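Local coordinates for flagellar basal body protein (Helicobacter pylori, PDB 5NPY) that probably builds part of the flagellar hook, the curved tubular joint that links the basal body to the flagellar filament, at residues 222-234 with 274-286. Numbering follows the deposited sequence.
Sequences ERFLNQDINALAN and NQFKTLGDLQKLL. With 144 (tris-hydroxymethyl-methyl-ammonium), chain B.
A capping box at the start of helix 279-286 docks against 222-226 and the loop after it, L225 meeting G280, Q227 meeting L279 and I229 meeting K277. The box is reciprocal: T278 OG1 accepts from D281 N at 2.8 Å with a nearly straight N-H (176°), and D281 OD2 receives T278 N. The backbone N-H groups of L279 and G280, in the first turn with no preceding helical carbonyl to bond, are taken by the other segment. G280 N reaches L225 O at 2.7 Å in the carbonyl plane, on a lone pair, and L279 N bonds to Q227 O. I229 N donates to K277 O at 3.0 Å, and this bond with the L279-Q227 one brackets D228 and T278, a single beta bridge. D228 itself has CG anti to the backbone N (chi1 -178°), a torsion that brings OD1 to K277 NZ for a salt bridge of 3.0 Å, met from above the carboxylate plane. Its OD2 accepts from N230 N in an Asx turn and is also hydrogen-bonded to Y266 OH, so both carboxylate oxygens are engaged. L279 carries the apolar side: CD1 lies 3.6 Å from F224 CD1, while CD2 packs on I229 CG1 at 3.9 Å. Q283, extended beyond CG, brings NE2 to the edge of the F224 ring, in plane and 3.9 Å from CE2; that same amide donates to L294 O. N226 CB lies 3.2 Å from O2 of the bound tris-hydroxymethyl-methyl-ammonium, in a pocket that T380 and E399 help to form. The axes of 222-226 and 279-286 run 80° apart, nearly perpendicular: a capping-box helix start held by backbone bonds to a helical segment and the loop after it, with one isolated beta bridge.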
ATOM      1  N   GLU A 222       0.108 -17.281  26.923  1.00 24.36           N
ATOM      2  CA  GLU A 222       1.421 -17.115  26.308  1.00 33.42           C
ATOM      3  C   GLU A 222       1.655 -15.700  25.777  1.00 29.40           C
ATOM      4  O   GLU A 222       2.806 -15.275  25.654  1.00 26.92           O
ATOM      5  CB  GLU A 222       1.601 -18.140  25.185  1.00 41.26           C
ATOM      6  CG  GLU A 222       0.404 -18.313  24.275  1.00 61.97           C
ATOM      7  CD  GLU A 222      -0.689 -19.233  24.844  1.00 75.08           C
ATOM      8  OE1 GLU A 222      -1.082 -20.197  24.151  1.00 84.30           O
ATOM      9  OE2 GLU A 222      -1.192 -19.004  25.963  1.00 69.02           O
ATOM     10  N   ARG A 223       0.600 -14.969  25.414  1.00 17.63           N
ATOM     11  CA  ARG A 223       0.808 -13.566  25.084  1.00 23.89           C
ATOM     12  C   ARG A 223       1.217 -12.784  26.318  1.00 22.11           C
ATOM     13  O   ARG A 223       2.132 -11.951  26.260  1.00 22.47           O
ATOM     14  CB  ARG A 223      -0.440 -12.942  24.442  1.00 19.68           C
ATOM     15  CG  ARG A 223      -0.814 -13.518  23.075  1.00 18.60           C
ATOM     16  CD  ARG A 223      -2.038 -12.878  22.510  1.00 18.92           C
ATOM     17  NE  ARG A 223      -2.172 -13.239  21.085  1.00 25.29           N
ATOM     18  CZ  ARG A 223      -3.169 -12.863  20.300  1.00 25.08           C
ATOM     19  NH1 ARG A 223      -4.117 -12.068  20.778  1.00 17.10           N
ATOM     20  NH2 ARG A 223      -3.213 -13.301  19.058  1.00 23.36           N
ATOM     21  N   PHE A 224       0.556 -13.051  27.445  1.00 24.85           N
ATOM     22  CA  PHE A 224       0.946 -12.428  28.702  1.00 29.18           C
ATOM     23  C   PHE A 224       2.400 -12.758  29.061  1.00 28.38           C
ATOM     24  O   PHE A 224       3.176 -11.862  29.425  1.00 32.59           O
ATOM     25  CB  PHE A 224      -0.047 -12.859  29.789  1.00 22.98           C
ATOM     26  CG  PHE A 224       0.448 -12.684  31.197  1.00 31.78           C
ATOM     27  CD1 PHE A 224       0.522 -11.423  31.774  1.00 28.00           C
ATOM     28  CD2 PHE A 224       0.802 -13.786  31.960  1.00 35.15           C
ATOM     29  CE1 PHE A 224       0.957 -11.252  33.078  1.00 25.99           C
ATOM     30  CE2 PHE A 224       1.244 -13.632  33.272  1.00 35.63           C
ATOM     31  CZ  PHE A 224       1.322 -12.363  33.838  1.00 30.51           C
ATOM     32  N   LEU A 225       2.816 -14.016  28.891  1.00 21.45           N
ATOM     33  CA  LEU A 225       4.159 -14.377  29.341  1.00 31.31           C
ATOM     34  C   LEU A 225       5.235 -13.710  28.497  1.00 32.39           C
ATOM     35  O   LEU A 225       6.269 -13.286  29.040  1.00 24.28           O
ATOM     36  CB  LEU A 225       4.350 -15.894  29.345  1.00 34.17           C
ATOM     37  CG  LEU A 225       3.553 -16.601  30.444  1.00 41.81           C
ATOM     38  CD1 LEU A 225       3.836 -18.097  30.454  1.00 15.57           C
ATOM     39  CD2 LEU A 225       3.817 -15.960  31.814  1.00 31.77           C
ATOM     40  N   ASN A 226       4.999 -13.587  27.179  1.00 25.67           N
ATOM     41  CA  ASN A 226       5.998 -13.140  26.214  1.00 28.03           C
ATOM     42  C   ASN A 226       5.946 -11.637  25.914  1.00 27.62           C
ATOM     43  O   ASN A 226       6.651 -11.183  25.008  1.00 23.38           O
ATOM     44  CB  ASN A 226       5.862 -13.923  24.898  1.00 26.71           C
ATOM     45  CG  ASN A 226       6.108 -15.423  25.077  1.00 47.31           C
ATOM     46  OD1 ASN A 226       6.649 -15.860  26.102  1.00 49.17           O
ATOM     47  ND2 ASN A 226       5.715 -16.217  24.075  1.00 49.99           N
ATOM     48  N   GLN A 227       5.131 -10.869  26.630  1.00 24.25           N
ATOM     49  CA  GLN A 227       5.045  -9.437  26.393  1.00 21.94           C
ATOM     50  C   GLN A 227       6.205  -8.733  27.091  1.00 14.16           C
ATOM     51  O   GLN A 227       6.411  -8.886  28.292  1.00 21.66           O
ATOM     52  CB  GLN A 227       3.698  -8.889  26.859  1.00 18.08           C
ATOM     53  CG  GLN A 227       3.509  -7.400  26.671  1.00 14.24           C
ATOM     54  CD  GLN A 227       3.244  -7.053  25.248  1.00 21.88           C
ATOM     55  OE1 GLN A 227       2.965  -7.935  24.401  1.00 21.06           O
ATOM     56  NE2 GLN A 227       3.362  -5.758  24.937  1.00 17.20           N
ATOM     57  N   ASP A 228       6.998  -8.018  26.313  1.00 19.03           N
ATOM     58  CA  ASP A 228       8.036  -7.148  26.848  1.00 14.00           C
ATOM     59  C   ASP A 228       7.388  -6.089  27.763  1.00 21.84           C
ATOM     60  O   ASP A 228       6.494  -5.344  27.344  1.00 18.75           O
ATOM     61  CB  ASP A 228       8.786  -6.510  25.664  1.00 13.86           C
ATOM     62  CG  ASP A 228       9.962  -5.604  26.085  1.00 21.16           C
ATOM     63  OD1 ASP A 228      10.764  -5.250  25.196  1.00 22.09           O
ATOM     64  OD2 ASP A 228      10.082  -5.224  27.269  1.00 15.68           O
ATOM     65  N   ILE A 229       7.811  -6.054  29.025  1.00 23.82           N
ATOM     66  CA  ILE A 229       7.230  -5.115  29.986  1.00 23.50           C
ATOM     67  C   ILE A 229       7.483  -3.652  29.585  1.00 26.38           C
ATOM     68  O   ILE A 229       6.716  -2.764  29.972  1.00 22.08           O
ATOM     69  CB  ILE A 229       7.767  -5.429  31.400  1.00 32.01           C
ATOM     70  CG1 ILE A 229       6.934  -4.729  32.467  1.00 35.73           C
ATOM     71  CG2 ILE A 229       9.251  -5.050  31.540  1.00 32.40           C
ATOM     72  CD1 ILE A 229       7.325  -5.114  33.867  1.00 31.48           C
ATOM     73  N   ASN A 230       8.551  -3.373  28.810  1.00 14.09           N
ATOM     74  CA  ASN A 230       8.780  -2.039  28.244  1.00 26.50           C
ATOM     75  C   ASN A 230       7.849  -1.723  27.077  1.00 34.84           C
ATOM     76  O   ASN A 230       7.766  -0.551  26.678  1.00 33.59           O
ATOM     77  CB  ASN A 230      10.231  -1.889  27.766  1.00 13.98           C
ATOM     78  CG  ASN A 230      10.626  -0.428  27.518  1.00 25.54           C
ATOM     79  OD1 ASN A 230      10.550   0.408  28.444  1.00 25.67           O
ATOM     80  ND2 ASN A 230      11.076  -0.119  26.318  1.00 14.24           N
ATOM     81  N   ALA A 231       7.177  -2.730  26.508  1.00 19.25           N
ATOM     82  CA  ALA A 231       6.166  -2.524  25.462  1.00 18.06           C
ATOM     83  C   ALA A 231       4.781  -2.352  26.076  1.00 27.44           C
ATOM     84  O   ALA A 231       3.794  -2.957  25.640  1.00 25.81           O
ATOM     85  CB  ALA A 231       6.179  -3.680  24.459  1.00 14.48           C
ATOM     86  N   LEU A 232       4.714  -1.506  27.105  1.00 31.56           N
ATOM     87  CA  LEU A 232       3.497  -1.310  27.880  1.00 29.97           C
ATOM     88  C   LEU A 232       3.384   0.142  28.331  1.00 32.76           C
ATOM     89  O   LEU A 232       4.333   0.927  28.236  1.00 42.32           O
ATOM     90  CB  LEU A 232       3.471  -2.230  29.100  1.00 20.45           C
ATOM     91  CG  LEU A 232       3.324  -3.731  28.827  1.00 24.09           C
ATOM     92  CD1 LEU A 232       3.603  -4.461  30.104  1.00 14.51           C
ATOM     93  CD2 LEU A 232       1.925  -4.054  28.308  1.00 14.48           C
ATOM     94  N   ALA A 233       2.208   0.484  28.858  1.00 35.15           N
ATOM     95  CA  ALA A 233       1.975   1.775  29.490  1.00 26.14           C
ATOM     96  C   ALA A 233       0.931   1.575  30.577  1.00 31.48           C
ATOM     97  O   ALA A 233       0.133   0.634  30.519  1.00 25.30           O
ATOM     98  CB  ALA A 233       1.521   2.839  28.468  1.00 16.50           C
ATOM     99  N   ASN A 234       0.923   2.482  31.568  1.00 30.92           N
ATOM    100  CA  ASN A 234      -0.052   2.389  32.646  1.00 25.89           C
ATOM    101  C   ASN A 234      -1.362   3.084  32.264  1.00 24.79           C
ATOM    102  O   ASN A 234      -1.552   3.548  31.140  1.00 26.33           O
ATOM    103  CB  ASN A 234       0.501   2.942  33.964  1.00 29.55           C
ATOM    104  CG  ASN A 234       0.862   4.428  33.907  1.00 28.49           C
ATOM    105  OD1 ASN A 234       0.300   5.214  33.141  1.00 23.91           O
ATOM    106  ND2 ASN A 234       1.812   4.816  34.753  1.00 27.30           N
ATOM    107  N   ASN A 274      19.953 -11.601  37.484  1.00 29.94           N
ATOM    108  CA  ASN A 274      18.543 -11.314  37.753  1.00 29.10           C
ATOM    109  C   ASN A 274      17.959 -10.355  36.723  1.00 27.89           C
ATOM    110  O   ASN A 274      17.207  -9.444  37.060  1.00 43.42           O
ATOM    111  CB  ASN A 274      18.349 -10.767  39.178  1.00 33.24           C
ATOM    112  CG  ASN A 274      18.684 -11.795  40.238  1.00 36.60           C
ATOM    113  OD1 ASN A 274      18.757 -12.987  39.941  1.00 35.36           O
ATOM    114  ND2 ASN A 274      18.900 -11.347  41.476  1.00 34.82           N
ATOM    115  N   GLN A 275      18.317 -10.546  35.455  1.00 31.19           N
ATOM    116  CA  GLN A 275      17.787  -9.703  34.394  1.00 22.82           C
ATOM    117  C   GLN A 275      16.476 -10.275  33.866  1.00 19.29           C
ATOM    118  O   GLN A 275      16.260 -11.483  33.861  1.00 31.15           O
ATOM    119  CB  GLN A 275      18.803  -9.535  33.262  1.00 17.86           C
ATOM    120  CG  GLN A 275      20.075  -8.831  33.729  1.00 18.03           C
ATOM    121  CD  GLN A 275      20.725  -7.934  32.679  1.00 22.65           C
ATOM    122  OE1 GLN A 275      20.421  -8.011  31.485  1.00 25.17           O
ATOM    123  NE2 GLN A 275      21.639  -7.083  33.127  1.00 31.89           N
ATOM    124  N   PHE A 276      15.582  -9.387  33.467  1.00 25.53           N
ATOM    125  CA  PHE A 276      14.288  -9.774  32.925  1.00 25.33           C
ATOM    126  C   PHE A 276      13.919  -8.789  31.839  1.00 28.67           C
ATOM    127  O   PHE A 276      14.398  -7.645  31.820  1.00 34.56           O
ATOM    128  CB  PHE A 276      13.161  -9.783  33.968  1.00 21.25           C
ATOM    129  CG  PHE A 276      12.859  -8.412  34.554  1.00 31.13           C
ATOM    130  CD1 PHE A 276      13.713  -7.846  35.522  1.00 26.34           C
ATOM    131  CD2 PHE A 276      11.724  -7.691  34.153  1.00 20.81           C
ATOM    132  CE1 PHE A 276      13.452  -6.577  36.076  1.00 29.06           C
ATOM    133  CE2 PHE A 276      11.447  -6.414  34.712  1.00 21.40           C
ATOM    134  CZ  PHE A 276      12.322  -5.855  35.675  1.00 14.75           C
ATOM    135  N   LYS A 277      13.059  -9.253  30.944  1.00 20.81           N
ATOM    136  CA  LYS A 277      12.603  -8.450  29.827  1.00 23.86           C
ATOM    137  C   LYS A 277      11.085  -8.563  29.698  1.00 27.73           C
ATOM    138  O   LYS A 277      10.392  -7.539  29.605  1.00 24.25           O
ATOM    139  CB  LYS A 277      13.273  -8.906  28.543  1.00 16.50           C
ATOM    140  CG  LYS A 277      12.886  -8.066  27.340  1.00 27.00           C
ATOM    141  CD  LYS A 277      13.951  -8.112  26.325  1.00 25.05           C
ATOM    142  CE  LYS A 277      13.461  -7.490  25.022  1.00 17.94           C
ATOM    143  NZ  LYS A 277      13.640  -6.017  24.977  1.00 18.68           N
ATOM    144  N   THR A 278      10.553  -9.793  29.721  1.00 23.47           N
ATOM    145  CA  THR A 278       9.123 -10.043  29.548  1.00 17.17           C
ATOM    146  C   THR A 278       8.424 -10.151  30.888  1.00 14.50           C
ATOM    147  O   THR A 278       9.053 -10.316  31.932  1.00 18.94           O
ATOM    148  CB  THR A 278       8.860 -11.342  28.787  1.00 19.23           C
ATOM    149  OG1 THR A 278       9.270 -12.438  29.613  1.00 21.38           O
ATOM    150  CG2 THR A 278       9.581 -11.379  27.441  1.00 21.69           C
ATOM    151  N   LEU A 279       7.090 -10.147  30.831  1.00 31.11           N
ATOM    152  CA  LEU A 279       6.308 -10.409  32.037  1.00 25.89           C
ATOM    153  C   LEU A 279       6.566 -11.818  32.549  1.00 24.34           C
ATOM    154  O   LEU A 279       6.602 -12.051  33.767  1.00 19.55           O
ATOM    155  CB  LEU A 279       4.814 -10.200  31.761  1.00 30.44           C
ATOM    156  CG  LEU A 279       4.337  -8.764  31.509  1.00 29.65           C
ATOM    157  CD1 LEU A 279       2.872  -8.778  31.127  1.00 21.88           C
ATOM    158  CD2 LEU A 279       4.582  -7.874  32.730  1.00 23.89           C
ATOM    159  N   GLY A 280       6.743 -12.773  31.626  1.00 25.53           N
ATOM    160  CA  GLY A 280       7.141 -14.108  32.022  1.00 23.25           C
ATOM    161  C   GLY A 280       8.476 -14.126  32.744  1.00 19.65           C
ATOM    162  O   GLY A 280       8.586 -14.670  33.845  1.00 28.01           O
ATOM    163  N   ASP A 281       9.507 -13.512  32.146  1.00 21.45           N
ATOM    164  CA  ASP A 281      10.801 -13.474  32.834  1.00 22.20           C
ATOM    165  C   ASP A 281      10.658 -12.904  34.240  1.00 25.51           C
ATOM    166  O   ASP A 281      11.298 -13.391  35.178  1.00 24.45           O
ATOM    167  CB  ASP A 281      11.866 -12.644  32.089  1.00 15.95           C
ATOM    168  CG  ASP A 281      12.080 -13.057  30.663  1.00 22.04           C
ATOM    169  OD1 ASP A 281      12.123 -14.281  30.452  1.00 23.05           O
ATOM    170  OD2 ASP A 281      12.401 -12.195  29.796  1.00 27.56           O
ATOM    171  N   LEU A 282       9.824 -11.864  34.416  1.00 20.85           N
ATOM    172  CA  LEU A 282       9.698 -11.289  35.757  1.00 27.14           C
ATOM    173  C   LEU A 282       8.908 -12.210  36.682  1.00 26.76           C
ATOM    174  O   LEU A 282       9.210 -12.317  37.881  1.00 26.13           O
ATOM    175  CB  LEU A 282       9.066  -9.901  35.680  1.00 16.38           C
ATOM    176  CG  LEU A 282       8.715  -9.275  37.036  1.00 19.55           C
ATOM    177  CD1 LEU A 282      10.002  -8.976  37.760  1.00 17.76           C
ATOM    178  CD2 LEU A 282       7.915  -8.011  36.882  1.00 20.51           C
ATOM    179  N   GLN A 283       7.900 -12.886  36.140  1.00 27.00           N
ATOM    180  CA  GLN A 283       7.136 -13.831  36.944  1.00 18.48           C
ATOM    181  C   GLN A 283       8.040 -14.932  37.498  1.00 25.58           C
ATOM    182  O   GLN A 283       8.060 -15.198  38.708  1.00 26.53           O
ATOM    183  CB  GLN A 283       6.017 -14.418  36.088  1.00 19.11           C
ATOM    184  CG  GLN A 283       5.160 -15.452  36.769  1.00 27.14           C
ATOM    185  CD  GLN A 283       4.311 -16.234  35.785  1.00 30.71           C
ATOM    186  OE1 GLN A 283       4.834 -17.020  34.989  1.00 26.42           O
ATOM    187  NE2 GLN A 283       2.991 -16.009  35.823  1.00 27.10           N
ATOM    188  N   LYS A 284       8.826 -15.548  36.616  1.00 26.42           N
ATOM    189  CA  LYS A 284       9.739 -16.621  37.001  1.00 30.28           C
ATOM    190  C   LYS A 284      10.764 -16.138  38.015  1.00 35.89           C
ATOM    191  O   LYS A 284      11.050 -16.825  39.000  1.00 37.27           O
ATOM    192  CB  LYS A 284      10.435 -17.159  35.744  1.00 30.73           C
ATOM    193  CG  LYS A 284      11.199 -18.449  35.907  1.00 40.93           C
ATOM    194  CD  LYS A 284      12.032 -18.716  34.671  1.00 41.62           C
ATOM    195  CE  LYS A 284      12.708 -20.066  34.742  1.00 44.60           C
ATOM    196  NZ  LYS A 284      14.090 -20.011  34.185  1.00 39.32           N
ATOM    197  N   LEU A 285      11.329 -14.955  37.788  1.00 43.03           N
ATOM    198  CA  LEU A 285      12.327 -14.417  38.706  1.00 36.81           C
ATOM    199  C   LEU A 285      11.710 -14.128  40.070  1.00 32.87           C
ATOM    200  O   LEU A 285      12.270 -14.507  41.104  1.00 30.25           O
ATOM    201  CB  LEU A 285      12.943 -13.164  38.087  1.00 30.61           C
ATOM    202  CG  LEU A 285      14.186 -12.522  38.677  1.00 41.20           C
ATOM    203  CD1 LEU A 285      15.341 -13.532  38.760  1.00 39.59           C
ATOM    204  CD2 LEU A 285      14.552 -11.309  37.805  1.00 37.48           C
ATOM    205  N   LEU A 286      10.526 -13.509  40.084  1.00 33.14           N
ATOM    206  CA  LEU A 286       9.824 -13.243  41.337  1.00 39.33           C
ATOM    207  C   LEU A 286       9.412 -14.521  42.067  1.00 45.84           C
ATOM    208  O   LEU A 286       9.380 -14.540  43.299  1.00 47.11           O
ATOM    209  CB  LEU A 286       8.595 -12.391  41.064  1.00 33.34           C
ATOM    210  CG  LEU A 286       7.744 -12.020  42.265  1.00 43.66           C
ATOM    211  CD1 LEU A 286       8.475 -11.009  43.139  1.00 42.15           C
ATOM    212  CD2 LEU A 286       6.419 -11.473  41.762  1.00 42.59           C
TER
HETATM  213  C1  144 B 701       8.019 -13.413  19.895  1.00 20.73           C
HETATM  214  N   144 B 701       7.087 -12.325  20.193  1.00 43.65           N
HETATM  215  C2  144 B 701       6.610 -12.449  21.570  1.00 53.39           C
HETATM  216  O2  144 B 701       5.590 -13.402  21.735  1.00 46.49           O
HETATM  217  C3  144 B 701       5.946 -12.379  19.286  1.00 43.42           C
HETATM  218  O3  144 B 701       5.282 -11.136  19.251  1.00 13.85           O
HETATM  219  C4  144 B 701       7.686 -10.987  20.060  1.00 33.63           C
HETATM  220  O4  144 B 701       9.058 -10.882  19.748  1.00 32.51           O
HETATM  221  O   HOH W   1       9.088 -14.740  28.169  1.00 30.35           O